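Local structure of ABC-type branched-chain amino acid transport systems periplasmic component-like protein (Thermomonospora curvata, 4N03) at residues His82-Gln87 and Gly108-Ser113; Gln57-Glu62 and Glu296-Lys301; Tyr148-Ile153 and Glu393-Tyr398; Lys123-Pro128 and Ser319-Ala324. The protein probably binds fatty acids such as palmitic acid in its cleft for uptake by an ABC transporter. All coordinates share one frame; numbering follows the deposited sequence. Where two conformers were deposited one is given.

Contact 1. Residues His82-Gln87 and Gly108-Ser113; sequences HGYDPQ and GSPMVS. With PLM (palmitic acid), chain B.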
# COMPACT_ATOMS: atom_id res chain seq x y z
N HIS A 82 -7.14 -4.83 13.37
CA HIS A 82 -7.43 -6.21 13.04
C HIS A 82 -6.25 -7.14 13.19
O HIS A 82 -6.41 -8.35 13.01
CB HIS A 82 -8.06 -6.36 11.64
CG HIS A 82 -7.26 -5.80 10.53
ND1 HIS A 82 -5.95 -6.16 10.27
CD2 HIS A 82 -7.63 -4.95 9.53
CE1 HIS A 82 -5.55 -5.56 9.17
NE2 HIS A 82 -6.54 -4.81 8.71
N GLY A 83 -5.05 -6.63 13.48
CA GLY A 83 -3.89 -7.44 13.77
C GLY A 83 -3.39 -8.24 12.57
O GLY A 83 -2.66 -9.22 12.70
N TYR A 84 -3.73 -7.81 11.37
CA TYR A 84 -3.48 -8.57 10.13
C TYR A 84 -4.14 -9.96 10.17
O TYR A 84 -3.52 -10.94 9.81
CB TYR A 84 -1.98 -8.61 9.75
CG TYR A 84 -1.74 -8.81 8.27
CD1 TYR A 84 -2.03 -7.83 7.37
CD2 TYR A 84 -1.15 -9.96 7.80
CE1 TYR A 84 -1.84 -8.00 6.01
CE2 TYR A 84 -0.91 -10.13 6.43
CZ TYR A 84 -1.25 -9.14 5.55
OH TYR A 84 -1.02 -9.35 4.21
N ASP A 85 -5.41 -9.95 10.56
CA ASP A 85 -6.24 -11.15 10.57
C ASP A 85 -7.60 -10.88 9.91
O ASP A 85 -8.31 -9.92 10.25
CB ASP A 85 -6.53 -11.60 11.99
CG ASP A 85 -7.44 -12.82 11.98
OD1 ASP A 85 -6.96 -13.89 11.57
OD2 ASP A 85 -8.61 -12.69 12.31
N PRO A 86 -7.95 -11.65 8.84
CA PRO A 86 -9.20 -11.38 8.10
C PRO A 86 -10.51 -11.56 8.88
O PRO A 86 -11.41 -10.72 8.76
CB PRO A 86 -9.15 -12.32 6.90
CG PRO A 86 -7.83 -12.97 6.91
CD PRO A 86 -7.09 -12.63 8.20
N GLN A 87 -10.59 -12.55 9.76
CA GLN A 87 -11.80 -12.71 10.56
C GLN A 87 -12.01 -11.51 11.49
O GLN A 87 -13.12 -11.01 11.66
CB GLN A 87 -11.73 -13.96 11.38
CG GLN A 87 -13.07 -14.27 12.05
CD GLN A 87 -13.21 -15.69 12.61
OE1 GLN A 87 -14.00 -15.93 13.54
NE2 GLN A 87 -12.48 -16.65 12.03
N GLY A 108 -4.52 -4.22 4.28
CA GLY A 108 -4.35 -5.64 4.03
C GLY A 108 -5.25 -6.25 2.97
O GLY A 108 -6.46 -6.06 3.01
N SER A 109 -4.66 -7.01 2.04
CA SER A 109 -5.43 -7.57 0.93
C SER A 109 -6.46 -8.60 1.38
O SER A 109 -7.64 -8.47 1.02
CB SER A 109 -4.53 -8.09 -0.20
OG SER A 109 -3.78 -7.03 -0.77
N PRO A 110 -6.06 -9.61 2.16
CA PRO A 110 -7.09 -10.59 2.55
C PRO A 110 -8.18 -10.02 3.42
O PRO A 110 -9.32 -10.50 3.44
CB PRO A 110 -6.30 -11.67 3.24
CG PRO A 110 -4.90 -11.54 2.73
CD PRO A 110 -4.71 -10.05 2.56
N MSE A 111 -7.85 -8.99 4.22
CA MSE A 111 -8.80 -8.37 5.09
C MSE A 111 -9.89 -7.65 4.30
O MSE A 111 -11.08 -7.83 4.57
CB MSE A 111 -8.13 -7.38 6.07
CG MSE A 111 -7.23 -8.08 7.10
SE MSE A 111 -5.35 -8.10 6.40
CE MSE A 111 -4.99 -10.03 6.69
N VAL A 112 -9.51 -6.86 3.31
CA VAL A 112 -10.50 -6.17 2.51
C VAL A 112 -11.26 -7.21 1.62
O VAL A 112 -12.46 -7.07 1.47
CB VAL A 112 -9.90 -5.06 1.65
CG1 VAL A 112 -11.00 -4.30 0.93
CG2 VAL A 112 -9.14 -4.08 2.49
N SER A 113 -10.58 -8.22 1.11
CA SER A 113 -11.28 -9.28 0.32
C SER A 113 -12.39 -9.88 1.11
O SER A 113 -13.46 -10.19 0.52
CB SER A 113 -10.29 -10.38 -0.14
OG SER A 113 -9.59 -9.88 -1.21
C1 PLM B . -1.25 -6.82 1.82
O1 PLM B . -1.60 -6.37 0.70
O2 PLM B . -1.92 -7.61 2.51
C2 PLM B . 0.00 -6.26 2.45
C3 PLM B . -0.40 -4.88 3.14
C4 PLM B . 0.79 -4.09 3.63
C5 PLM B . 0.40 -2.83 4.33
C6 PLM B . 1.52 -1.87 4.79
C7 PLM B . 1.80 -0.83 3.72
C8 PLM B . 3.00 0.05 3.96
C9 PLM B . 3.10 1.26 3.06
CA PLM B . 3.89 1.05 1.74
CB PLM B . 3.63 2.30 0.81
CC PLM B . 3.14 1.86 -0.60
CD PLM B . 2.38 2.92 -1.36
CE PLM B . 1.85 2.54 -2.74
CF PLM B . 0.63 3.40 -3.10
CG PLM B . 0.96 4.74 -3.73
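Met-111, a selenomethionine, places two of its carbons over two different aromatic rings, His-82 and Tyr-84. Its CG stands 3.7 Å from the centroid of the His-82 ring. At the other end, CE lies 3.7 Å from the centroid of the Tyr-84 ring and only 8° off its normal. Each carbon stands over the centre of its ring, which makes both CH-pi contacts over a face. Between them SE meets Tyr-84 CD1 at 3.5 Å, an oblique Met-aromatic contact. The bend at chi2 (94°) turns SE out of an extended course and allows one chain to serve both rings. Pro-86 CD closes on Met-111 CE at 3.7 Å.

The far edge of the tyrosine serves the ligand. Tyr-84 OH donates to palmitate O2 at 2.6 Å, with O2 near the ring plane, and Ser-109 N gives the same oxygen a nearly straight bond of 2.8 Å (170° at the hydrogen). Ser-109 OG donates to O1 at 2.7 Å. Because Ser-109 N opens helix 109-122, the helix end would probably favour a charged carboxylate. An alanine in place of Tyr-84 would probably leave O2 with one donor fewer and Met-111 CE with no ring beneath it.

His-82 is fixed by Tyr-84 N, which lies in the imidazole plane and gives ND1 a bent hydrogen bond, and by Leu-107 O, bonded to NE2. The contact thus joins the start of helix 86-96 to that of helix 109-122 at the end of strand 103-107; Phe-106 and Ala-89 also touch Met-111, and Tyr-46 meets Tyr-84 edge-to-face.

Contact 2. Residues Gln57-Glu62 and Glu296-Lys301; sequences QQLYYE and EAYSKK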
# COMPACT_ATOMS: atom_id res chain seq x y z
N GLN A 57 -2.93 9.86 8.61
CA GLN A 57 -4.33 10.21 8.35
C GLN A 57 -4.83 11.17 9.44
O GLN A 57 -5.47 12.16 9.11
CB GLN A 57 -5.22 8.96 8.31
CG GLN A 57 -4.98 8.07 7.09
CD GLN A 57 -6.23 7.68 6.37
OE1 GLN A 57 -7.34 7.81 6.85
NE2 GLN A 57 -6.04 7.14 5.16
N GLN A 58 -4.56 10.86 10.70
CA GLN A 58 -5.02 11.73 11.79
C GLN A 58 -4.37 13.15 11.65
O GLN A 58 -5.05 14.17 11.91
CB GLN A 58 -4.84 11.08 13.20
CG GLN A 58 -5.53 9.71 13.53
CD GLN A 58 -7.07 9.67 13.79
OE1 GLN A 58 -7.72 10.67 14.06
NE2 GLN A 58 -7.66 8.46 13.73
N LEU A 59 -3.13 13.23 11.23
CA LEU A 59 -2.49 14.51 10.99
C LEU A 59 -3.24 15.31 9.94
O LEU A 59 -3.56 16.51 10.16
CB LEU A 59 -1.05 14.28 10.53
CG LEU A 59 -0.28 15.57 10.19
CD1 LEU A 59 -0.08 16.53 11.33
CD2 LEU A 59 1.05 15.21 9.56
N TYR A 60 -3.56 14.67 8.83
CA TYR A 60 -4.30 15.34 7.77
C TYR A 60 -5.68 15.84 8.30
O TYR A 60 -6.07 16.98 8.07
CB TYR A 60 -4.50 14.37 6.56
CG TYR A 60 -4.83 15.09 5.27
CD1 TYR A 60 -6.11 15.60 5.02
CD2 TYR A 60 -3.86 15.29 4.30
CE1 TYR A 60 -6.37 16.30 3.84
CE2 TYR A 60 -4.10 15.99 3.16
CZ TYR A 60 -5.38 16.48 2.91
OH TYR A 60 -5.60 17.19 1.77
N TYR A 61 -6.42 14.97 8.97
CA TYR A 61 -7.76 15.33 9.43
C TYR A 61 -7.67 16.45 10.47
O TYR A 61 -8.52 17.33 10.47
CB TYR A 61 -8.53 14.14 10.00
CG TYR A 61 -8.68 12.99 9.02
CD1 TYR A 61 -8.92 13.22 7.67
CD2 TYR A 61 -8.53 11.69 9.42
CE1 TYR A 61 -9.03 12.19 6.77
CE2 TYR A 61 -8.65 10.63 8.50
CZ TYR A 61 -8.87 10.89 7.17
OH TYR A 61 -8.94 9.91 6.22
N GLU A 62 -6.68 16.42 11.35
CA GLU A 62 -6.48 17.54 12.29
C GLU A 62 -6.25 18.85 11.52
O GLU A 62 -6.78 19.91 11.93
CB GLU A 62 -5.31 17.23 13.23
CG GLU A 62 -4.83 18.41 14.08
CD GLU A 62 -3.53 18.09 14.82
OE1 GLU A 62 -3.62 17.52 15.93
OE2 GLU A 62 -2.42 18.42 14.29
N GLU A 296 8.14 17.46 7.70
CA GLU A 296 8.22 18.43 8.77
C GLU A 296 7.00 18.43 9.67
O GLU A 296 7.08 18.39 10.90
CB GLU A 296 8.47 19.85 8.19
CG GLU A 296 9.89 19.96 7.64
CD GLU A 296 10.17 21.15 6.73
OE1 GLU A 296 9.25 21.93 6.43
OE2 GLU A 296 11.35 21.27 6.30
N ALA A 297 5.83 18.37 9.01
CA ALA A 297 4.60 18.36 9.78
C ALA A 297 4.44 17.12 10.66
O ALA A 297 4.01 17.15 11.83
CB ALA A 297 3.41 18.58 8.90
N TYR A 298 4.71 15.95 10.07
CA TYR A 298 4.60 14.71 10.82
C TYR A 298 5.61 14.64 11.95
O TYR A 298 5.27 14.20 13.04
CB TYR A 298 4.69 13.52 9.89
CG TYR A 298 4.42 12.19 10.55
CD1 TYR A 298 5.40 11.49 11.21
CD2 TYR A 298 3.15 11.59 10.42
CE1 TYR A 298 5.15 10.27 11.78
CE2 TYR A 298 2.88 10.36 10.98
CZ TYR A 298 3.86 9.71 11.68
OH TYR A 298 3.60 8.49 12.22
N SER A 299 6.86 14.97 11.65
CA SER A 299 7.91 14.99 12.69
C SER A 299 7.56 15.89 13.88
O SER A 299 7.84 15.57 15.04
CB SER A 299 9.23 15.48 12.08
OG SER A 299 9.74 14.56 11.15
N LYS A 300 6.93 17.03 13.57
CA LYS A 300 6.50 17.95 14.63
C LYS A 300 5.43 17.33 15.52
O LYS A 300 5.50 17.41 16.75
CB LYS A 300 5.96 19.26 14.04
CG LYS A 300 5.64 20.34 15.07
CD LYS A 300 5.38 21.68 14.41
CE LYS A 300 4.95 22.75 15.42
NZ LYS A 300 4.19 23.84 14.76
N LYS A 301 4.46 16.65 14.92
CA LYS A 301 3.35 16.09 15.68
C LYS A 301 3.75 14.83 16.41
O LYS A 301 3.29 14.57 17.54
CB LYS A 301 2.16 15.80 14.75
CG LYS A 301 0.97 15.15 15.43
CD LYS A 301 0.24 16.06 16.41
CE LYS A 301 -0.91 15.33 17.08
NZ LYS A 301 -1.51 16.14 18.18
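Leu-59 pushes its two methyls against the backbone and side chains of helix 289-301. CD2 comes to 3.8 Å from Tyr-298 N and rests beside Tyr-298 CB at 4.0 Å, while Ala-297 CB is 4.2 Å from the same methyl, Leu-59 CD2. The other branch, CD1, meets Lys-301 CB at 4.2 Å, the two side chains sliding past each other in opposite directions. CG of Leu-59 stands anti to the backbone N (chi1 178°), which carries the branch point out toward the second helix. An alanine here would probably open a gap between the helices, since both methyls that touch Ala-297, Tyr-298 and Lys-301 would be gone.

One turn on, Glu-62 and Lys-301 reach toward each other tip to tip. OE1 and NZ are 3.4 Å apart, a weak bond and a salt bridge at the edge of the contact; with Lys-301 modelled in two conformers, this bridge is doubtful as a lasting hold. A bend at chi2 turns Lys-301 CD toward the glutamate, whose OE2 is 4.1 Å from it.

Further out, Tyr-298 is fixed through its hydroxyl by NE2 of Gln-55, which belongs to the same helix as Leu-59. Behind Leu-59, Tyr-61 OH donates to Gln-57 OE1 at 2.7 Å, a bond approaching from above the amide plane.

The short axes pass 10.7 Å apart at 99°, nearly perpendicular, so touching is confined to the crossing. Helix 47-66 is thereby layered between helix 289-301 and strands 33-40 and 74-81, where Tyr-61 meets Leu-36, Ile-75 and Ala-77; Tyr-60 turns to helix 309-330.

Contact 3. Residues Tyr148-Ile153 and Glu393-Tyr398; sequences YDVDMI and ELAKNY. With PLM (palmitic acid), chain B.
Asp-149 and Tyr-398 supply the one hydrogen bond across the contact. The phenol OH of Tyr-398 donates to Asp-149 OD2 at 2.7 Å, arriving from above the carboxylate plane, while OD2 lies in the plane of the ring at its edge; the two planes are 87° apart. With CG between the backbone N and the carbonyl carbon (chi1 50°), the Asp-149 carboxylate stays close to its own helix start, where OD1 accepts from Val-150 N at 2.9 Å and also from Thr-147 OG1.

The ring contact is a CH-pi one: Ile-153 CD1 sits over the centre of the Tyr-398 face, 3.5 Å from the centroid. The same ring is therefore held at its edge by an acid and over one face by a methyl.

Apolar packing completes the set. Ile-153 CG2 touches Leu-394 CG at 3.5 Å and Ala-395 CB at 3.9 Å, and Val-150 CG1 reaches Ala-395 CB at 4.3 Å. The small alanine suits helices whose short axes lie 9.1 Å apart and run nearly antiparallel (154°).

Tyr-148 takes no part in this interface; Tyr-148 OH donates to PLM O1 of the palmitic acid at 2.5 Å. The chemistry implies a buried carboxylate well supplied with donors; since Arg-186 also makes a weak bond to Tyr-398 OH, its nearby charge would probably favour the ionised acid. The Tyr-398 to Asp-149 bond ties residues 393-398 to the helix whose first residue, Tyr-148, binds the ligand.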
# COMPACT_ATOMS: atom_id res chain seq x y z
N TYR A 148 0.09 -5.27 -7.33
CA TYR A 148 1.30 -5.98 -7.00
C TYR A 148 1.98 -6.64 -8.17
O TYR A 148 3.19 -6.77 -8.26
CB TYR A 148 1.03 -7.04 -5.96
CG TYR A 148 0.75 -6.52 -4.58
CD1 TYR A 148 1.60 -5.60 -3.93
CD2 TYR A 148 -0.37 -6.90 -3.91
CE1 TYR A 148 1.33 -5.15 -2.65
CE2 TYR A 148 -0.63 -6.45 -2.62
CZ TYR A 148 0.24 -5.57 -1.99
OH TYR A 148 0.04 -5.09 -0.71
N ASP A 149 1.17 -7.22 -9.07
CA ASP A 149 1.64 -7.85 -10.29
C ASP A 149 2.41 -6.89 -11.17
O ASP A 149 3.50 -7.19 -11.60
CB ASP A 149 0.54 -8.59 -11.04
CG ASP A 149 -0.74 -7.83 -11.29
OD1 ASP A 149 -0.85 -6.64 -10.92
OD2 ASP A 149 -1.66 -8.48 -11.85
N VAL A 150 1.82 -5.72 -11.42
CA VAL A 150 2.49 -4.70 -12.20
C VAL A 150 3.80 -4.28 -11.55
O VAL A 150 4.80 -4.12 -12.26
CB VAL A 150 1.55 -3.48 -12.35
CG1 VAL A 150 2.27 -2.21 -12.83
CG2 VAL A 150 0.40 -3.85 -13.29
N ASP A 151 3.87 -4.15 -10.22
CA ASP A 151 5.14 -3.84 -9.58
C ASP A 151 6.20 -4.91 -9.84
O ASP A 151 7.34 -4.57 -10.08
CB ASP A 151 4.99 -3.65 -8.07
CG ASP A 151 4.39 -2.33 -7.67
OD1 ASP A 151 4.41 -1.37 -8.45
OD2 ASP A 151 3.94 -2.30 -6.49
N MSE A 152 5.85 -6.20 -9.75
CA MSE A 152 6.83 -7.23 -10.05
C MSE A 152 7.19 -7.28 -11.52
O MSE A 152 8.33 -7.57 -11.83
CB MSE A 152 6.33 -8.61 -9.59
CG MSE A 152 6.27 -8.77 -8.07
SE MSE A 152 8.03 -8.74 -7.27
CE MSE A 152 8.08 -6.99 -6.65
N ILE A 153 6.26 -6.99 -12.41
CA ILE A 153 6.64 -6.97 -13.83
C ILE A 153 7.67 -5.88 -14.10
O ILE A 153 8.72 -6.10 -14.70
CB ILE A 153 5.38 -6.79 -14.70
CG1 ILE A 153 4.49 -8.05 -14.60
CG2 ILE A 153 5.78 -6.57 -16.14
CD1 ILE A 153 3.08 -7.80 -15.09
N GLU A 393 7.21 -1.27 -20.97
CA GLU A 393 6.32 -1.79 -22.03
C GLU A 393 5.69 -3.10 -21.63
O GLU A 393 4.52 -3.36 -21.90
CB GLU A 393 7.05 -1.91 -23.35
CG GLU A 393 7.41 -0.57 -23.96
CD GLU A 393 6.23 0.36 -24.20
OE1 GLU A 393 5.26 -0.03 -24.91
OE2 GLU A 393 6.26 1.51 -23.69
N LEU A 394 6.47 -3.93 -20.97
CA LEU A 394 6.03 -5.18 -20.50
C LEU A 394 4.80 -5.02 -19.60
O LEU A 394 3.79 -5.73 -19.72
CB LEU A 394 7.21 -5.82 -19.79
CG LEU A 394 7.06 -7.26 -19.37
CD1 LEU A 394 6.85 -8.20 -20.53
CD2 LEU A 394 8.29 -7.73 -18.58
N ALA A 395 4.89 -4.09 -18.63
CA ALA A 395 3.77 -3.83 -17.76
C ALA A 395 2.60 -3.13 -18.46
O ALA A 395 1.46 -3.34 -18.12
CB ALA A 395 4.19 -3.00 -16.56
N LYS A 396 2.91 -2.27 -19.42
CA LYS A 396 1.90 -1.53 -20.13
C LYS A 396 0.97 -2.48 -20.91
O LYS A 396 -0.20 -2.22 -20.98
CB LYS A 396 2.55 -0.62 -21.15
CG LYS A 396 1.61 0.31 -21.92
CD LYS A 396 2.50 1.28 -22.73
CE LYS A 396 1.79 2.38 -23.44
NZ LYS A 396 2.77 3.04 -24.34
N ASN A 397 1.50 -3.57 -21.48
CA ASN A 397 0.75 -4.45 -22.33
C ASN A 397 0.13 -5.62 -21.58
O ASN A 397 -0.68 -6.34 -22.14
CB ASN A 397 1.59 -4.93 -23.53
CG ASN A 397 2.06 -3.78 -24.41
OD1 ASN A 397 1.43 -2.73 -24.46
ND2 ASN A 397 3.13 -3.98 -25.08
N TYR A 398 0.54 -5.83 -20.34
CA TYR A 398 0.05 -6.89 -19.49
C TYR A 398 -1.42 -6.69 -19.23
O TYR A 398 -1.92 -5.58 -19.04
CB TYR A 398 0.79 -6.78 -18.15
CG TYR A 398 0.27 -7.68 -17.04
CD1 TYR A 398 0.35 -9.07 -17.09
CD2 TYR A 398 -0.30 -7.13 -15.92
CE1 TYR A 398 -0.09 -9.84 -16.06
CE2 TYR A 398 -0.72 -7.88 -14.88
CZ TYR A 398 -0.63 -9.25 -14.93
OH TYR A 398 -1.06 -10.05 -13.93
C1 PLM B . -1.25 -6.82 1.82
O1 PLM B . -1.60 -6.37 0.70
O2 PLM B . -1.92 -7.61 2.51
C2 PLM B . 0.00 -6.26 2.45
C3 PLM B . -0.40 -4.88 3.14
C4 PLM B . 0.79 -4.09 3.63
C5 PLM B . 0.40 -2.83 4.33
C6 PLM B . 1.52 -1.87 4.79
C7 PLM B . 1.80 -0.83 3.72
C8 PLM B . 3.00 0.05 3.96
C9 PLM B . 3.10 1.26 3.06
CA PLM B . 3.89 1.05 1.74
CB PLM B . 3.63 2.30 0.81
CC PLM B . 3.14 1.86 -0.60
CD PLM B . 2.38 2.92 -1.36
CE PLM B . 1.85 2.54 -2.74
CF PLM B . 0.63 3.40 -3.10
CG PLM B . 0.96 4.74 -3.73

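Contact 4. Residues Lys123-Pro128 and Ser319-Ala324; sequences KMFTIP and SIVVSA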
# COMPACT_ATOMS: atom_id res chain seq x y z
N LYS A 123 -22.27 0.18 -0.20
CA LYS A 123 -21.76 1.31 -0.97
C LYS A 123 -20.68 2.07 -0.19
O LYS A 123 -20.60 3.30 -0.22
CB LYS A 123 -22.90 2.24 -1.40
CG LYS A 123 -23.94 1.54 -2.26
CD LYS A 123 -25.04 2.49 -2.70
CE LYS A 123 -25.82 2.00 -3.91
NZ LYS A 123 -26.29 0.59 -3.88
N MSE A 124 -19.79 1.34 0.46
CA MSE A 124 -18.80 1.92 1.38
C MSE A 124 -17.55 2.28 0.63
O MSE A 124 -16.79 1.41 0.24
CB MSE A 124 -18.47 0.86 2.45
CG MSE A 124 -17.49 1.38 3.53
SE MSE A 124 -18.31 2.68 4.71
CE MSE A 124 -19.01 1.32 5.98
N PHE A 125 -17.29 3.59 0.48
CA PHE A 125 -16.04 4.01 -0.12
C PHE A 125 -14.90 3.59 0.74
O PHE A 125 -14.85 3.98 1.92
CB PHE A 125 -16.05 5.54 -0.34
CG PHE A 125 -14.82 6.11 -0.96
CD1 PHE A 125 -14.07 5.41 -1.90
CD2 PHE A 125 -14.39 7.40 -0.61
CE1 PHE A 125 -12.93 5.96 -2.45
CE2 PHE A 125 -13.27 7.93 -1.22
CZ PHE A 125 -12.52 7.22 -2.11
N THR A 126 -13.99 2.78 0.23
CA THR A 126 -12.91 2.16 0.94
C THR A 126 -11.62 2.42 0.21
O THR A 126 -11.55 2.12 -1.00
CB THR A 126 -13.20 0.66 1.09
OG1 THR A 126 -14.45 0.45 1.74
CG2 THR A 126 -12.14 -0.02 1.86
N ILE A 127 -10.59 2.90 0.93
CA ILE A 127 -9.29 3.08 0.37
C ILE A 127 -8.33 2.15 1.06
O ILE A 127 -7.85 2.41 2.20
CB ILE A 127 -8.76 4.53 0.48
CG1 ILE A 127 -9.77 5.54 -0.02
CG2 ILE A 127 -7.41 4.67 -0.20
CD1 ILE A 127 -9.43 6.99 0.29
N PRO A 128 -8.05 0.99 0.45
CA PRO A 128 -7.12 0.05 1.10
C PRO A 128 -5.66 0.50 1.09
O PRO A 128 -5.23 1.25 0.24
CB PRO A 128 -7.25 -1.21 0.23
CG PRO A 128 -8.48 -1.04 -0.57
CD PRO A 128 -8.59 0.42 -0.79
N SER A 319 -5.94 12.67 1.98
CA SER A 319 -6.10 13.69 0.95
C SER A 319 -7.20 13.26 -0.04
O SER A 319 -8.05 14.06 -0.45
CB SER A 319 -4.79 13.87 0.21
OG SER A 319 -4.94 14.83 -0.82
N ILE A 320 -7.21 11.99 -0.46
CA ILE A 320 -8.21 11.46 -1.40
C ILE A 320 -9.60 11.58 -0.81
O ILE A 320 -10.54 12.08 -1.47
CB ILE A 320 -7.90 9.99 -1.78
CG1 ILE A 320 -6.63 9.92 -2.63
CG2 ILE A 320 -9.10 9.40 -2.54
CD1 ILE A 320 -6.08 8.52 -2.77
N VAL A 321 -9.82 11.10 0.42
CA VAL A 321 -11.15 11.13 0.97
C VAL A 321 -11.63 12.57 1.21
O VAL A 321 -12.80 12.89 1.00
CB VAL A 321 -11.29 10.24 2.23
CG1 VAL A 321 -10.67 10.88 3.48
CG2 VAL A 321 -12.76 9.94 2.46
N VAL A 322 -10.74 13.45 1.65
CA VAL A 322 -11.12 14.85 1.91
C VAL A 322 -11.49 15.55 0.58
O VAL A 322 -12.45 16.30 0.55
CB VAL A 322 -10.04 15.61 2.73
CG1 VAL A 322 -10.35 17.07 2.75
CG2 VAL A 322 -9.96 15.02 4.12
N SER A 323 -10.72 15.32 -0.48
CA SER A 323 -11.07 15.91 -1.77
C SER A 323 -12.50 15.50 -2.16
O SER A 323 -13.30 16.31 -2.62
CB SER A 323 -10.08 15.45 -2.86
OG SER A 323 -8.83 16.11 -2.70
N ALA A 324 -12.83 14.21 -1.99
CA ALA A 324 -14.15 13.70 -2.32
C ALA A 324 -15.20 14.28 -1.41
O ALA A 324 -16.26 14.69 -1.86
CB ALA A 324 -14.18 12.17 -2.28
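Ile-127 and Ile-320 form the tight part of this contact, meeting methyl to methyl where strand 126-129 faces helix 309-330. Ile-127 CD1 lies 3.7 Å from Ile-320 CG2, and the two side chains cross obliquely. The same CD1 of Ile-127 reaches 4.2 Å from Val-321 CB, so it rests against two successive helix residues. Ile-320 CG2 is anti to the backbone N, which turns this branch to the strand.

Phe-125 packs more loosely. Its tip, CZ, stands 4.1 Å from Ile-320 CG2, which lies at the ring edge near its plane. Phe-125 CE2 is 4.2 Å from Val-321 CG2 and 4.5 Å from Ala-324 CB, both oblique to the ring. His-343 of helix 336-343 meets the phenylalanine ring with planes about 35° apart. Before it in the chain, exposed Lys-123 has the positive phi of a Schellman motif ending helix 109-122.

Every touching residue is buried, and no hydrogen bond crosses between the segments. Thr-126, between the two apolar residues, turns its OG1 back to Met-124 O at 2.9 Å. The contact between these segments is hydrocarbon only, so it rests on shape fit rather than on directed polar bonds.

Overall arrangement
The palmitate carboxylate joins contacts 1 and 3: Tyr-84 and Ser-109 bind it from contact 1 and Tyr-148 from contact 3, and Ser-109 OG lies 3.7 Å from Tyr-148 CE2. This fits the two-lobed fold of the family, with ligand in the cleft. Contact 4 sits on the four-stranded sheet's edge and touches contact 1 through Val-112 CG2 and Pro-128 CB, 4.1 Å apart. Contacts 2 and 4 share an interface, Tyr-61 OH lying 3.4 Å from Val-321 CG1. Ile-320 is about 8 Å and Tyr-298 about 12 Å, side chain to ligand, from palmitate. Contacts 2 and 3, centres 34 Å apart, flank the chain's centre.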